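Local coordinates for protein ADP-ribosylating toxin CARDS (Mycoplasma pneumoniae, PDB 4TLV) that transfers ADP-ribose from NAD(+) to multiple target proteins as a mono-ADP-ribosylating toxin and causes vacuolation of mammalian cells, at residues 98-103 against 117-122. Sequence-based numbering, arbitrary orientation.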
loop_
_atom_site.group_PDB
_atom_site.type_symbol
_atom_site.label_atom_id
_atom_site.label_comp_id
_atom_site.label_asym_id
_atom_site.label_seq_id
_atom_site.Cartn_x
_atom_site.Cartn_y
_atom_site.Cartn_z
ATOM N N ASN A 98 4.959 7.895 13.398
ATOM C CA ASN A 98 5.698 8.276 14.587
ATOM C C ASN A 98 5.359 9.724 14.960
ATOM O O ASN A 98 5.106 10.037 16.132
ATOM C CB ASN A 98 7.217 8.070 14.374
ATOM C CG ASN A 98 8.020 8.276 15.647
ATOM O OD1 ASN A 98 7.817 7.583 16.639
ATOM N ND2 ASN A 98 8.931 9.252 15.626
ATOM N N LEU A 99 5.319 10.592 13.961
ATOM C CA LEU A 99 4.953 11.996 14.168
ATOM C C LEU A 99 3.512 12.143 14.687
ATOM O O LEU A 99 3.242 12.970 15.561
ATOM C CB LEU A 99 5.179 12.816 12.891
ATOM C CG LEU A 99 6.647 12.973 12.464
ATOM C CD1 LEU A 99 6.747 13.814 11.221
ATOM C CD2 LEU A 99 7.502 13.577 13.586
ATOM N N LEU A 100 2.599 11.322 14.177
ATOM C CA LEU A 100 1.227 11.323 14.681
ATOM C C LEU A 100 1.210 10.963 16.169
ATOM O O LEU A 100 0.590 11.651 16.977
ATOM C CB LEU A 100 0.355 10.339 13.899
ATOM C CG LEU A 100 -1.054 10.203 14.492
ATOM C CD1 LEU A 100 -1.847 11.496 14.329
ATOM C CD2 LEU A 100 -1.764 9.011 13.817
ATOM N N ASP A 101 1.890 9.875 16.512
ATOM C CA ASP A 101 2.044 9.444 17.894
ATOM C C ASP A 101 2.548 10.609 18.763
ATOM O O ASP A 101 1.909 10.978 19.738
ATOM C CB ASP A 101 3.025 8.271 17.928
ATOM C CG ASP A 101 3.326 7.775 19.327
ATOM O OD1 ASP A 101 2.471 7.913 20.227
ATOM O OD2 ASP A 101 4.424 7.201 19.515
ATOM N N LEU A 102 3.679 11.200 18.395
ATOM C CA LEU A 102 4.222 12.311 19.173
ATOM C C LEU A 102 3.210 13.460 19.319
ATOM O O LEU A 102 3.055 14.019 20.406
ATOM C CB LEU A 102 5.536 12.802 18.578
ATOM C CG LEU A 102 6.665 11.756 18.602
ATOM C CD1 LEU A 102 7.801 12.212 17.749
ATOM C CD2 LEU A 102 7.129 11.474 20.031
ATOM N N MET A 103 2.530 13.816 18.232
ATOM C CA MET A 103 1.510 14.857 18.279
ATOM C C MET A 103 0.357 14.509 19.220
ATOM O O MET A 103 -0.106 15.367 19.966
ATOM C CB MET A 103 0.991 15.200 16.875
ATOM C CG MET A 103 2.054 15.862 16.001
ATOM S SD MET A 103 1.380 16.478 14.450
ATOM C CE MET A 103 0.485 15.036 13.882
ATOM N N MET A 117 -3.633 20.756 11.114
ATOM C CA MET A 117 -3.005 20.778 9.799
ATOM C C MET A 117 -2.079 19.582 9.579
ATOM O O MET A 117 -2.049 19.006 8.491
ATOM C CB MET A 117 -2.210 22.072 9.607
ATOM C CG MET A 117 -3.059 23.327 9.583
ATOM S SD MET A 117 -2.037 24.821 9.665
ATOM C CE MET A 117 -1.084 24.727 8.137
ATOM N N ALA A 118 -1.304 19.221 10.600
ATOM C CA ALA A 118 -0.384 18.096 10.464
ATOM C C ALA A 118 -1.162 16.806 10.224
ATOM O O ALA A 118 -0.744 15.950 9.438
ATOM C CB ALA A 118 0.507 17.965 11.697
ATOM N N GLN A 119 -2.293 16.660 10.904
ATOM C CA GLN A 119 -3.121 15.469 10.732
ATOM C C GLN A 119 -3.750 15.380 9.333
ATOM O O GLN A 119 -3.974 14.280 8.810
ATOM C CB GLN A 119 -4.168 15.357 11.857
ATOM C CG GLN A 119 -3.490 14.970 13.180
ATOM C CD GLN A 119 -4.413 15.045 14.370
ATOM O OE1 GLN A 119 -3.909 14.643 15.527
ATOM N NE2 GLN A 119 -5.578 15.458 14.251
ATOM N N MET A 120 -4.008 16.530 8.721
ATOM C CA MET A 120 -4.424 16.554 7.321
ATOM C C MET A 120 -3.294 16.044 6.438
ATOM O O MET A 120 -3.528 15.305 5.479
ATOM C CB MET A 120 -4.793 17.965 6.874
ATOM C CG MET A 120 -6.069 18.513 7.487
ATOM S SD MET A 120 -6.256 20.256 7.048
ATOM C CE MET A 120 -7.820 20.609 7.859
ATOM N N GLY A 121 -2.073 16.451 6.756
ATOM C CA GLY A 121 -0.896 15.963 6.048
ATOM C C GLY A 121 -0.721 14.453 6.196
ATOM O O GLY A 121 -0.444 13.747 5.216
ATOM N N ILE A 122 -0.869 13.960 7.423
ATOM C CA ILE A 122 -0.737 12.536 7.699
ATOM C C ILE A 122 -1.840 11.751 6.979
ATOM O O ILE A 122 -1.597 10.665 6.459
ATOM C CB ILE A 122 -0.756 12.227 9.232
ATOM C CG1 ILE A 122 0.465 12.841 9.942
ATOM C CG2 ILE A 122 -0.760 10.720 9.492
ATOM C CD1 ILE A 122 1.763 12.412 9.376
#
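L100 meets Q119 through one methyl: CD1 rests 4.0 Å from CG of Q119 and 3.9 Å from its OE1, the leucine branch lying nearly perpendicular to the glutamine chain. With CG anti to the backbone N (chi1 174°), the branch of the leucine ends up beside Q119, although its first bond points neither at the facing helix nor away from it. The glutamine chain runs straight out past CG, and its amide has polar partners of its own. OE1 of Q119 accepts a hydrogen bond from NH1 of R104, just past the 98-103 segment, while NE2 makes a weak one to a glycerol probably left from crystallisation. The OE1 bond thus links helix 115-126 to the end of helix 92-104. These two helices of the mono-ADP-ribosyltransferase domain form an antiparallel pair linked by a connection that includes the short strand 108-110; the axes of segments 98-103 and 117-122 lie at 155° and approach to 10.6 Å. One turn after L99, whose carbonyl receives its backbone N-H, M103 packs on A118. Its chain, extended through chi2, carries SD to 3.2 Å from CB of A118, shorter than such atoms normally keep, so the exact value is doubtful. The bend at chi3 (-50°) then sets CE, which lies 3.7 Å from the same CB and 4.0 Å from CG of Q119, the methionine and glutamine running side by side and pointing opposite ways. V108 and F110 also pack on M103, and F36 of helix 35-40 touches A118.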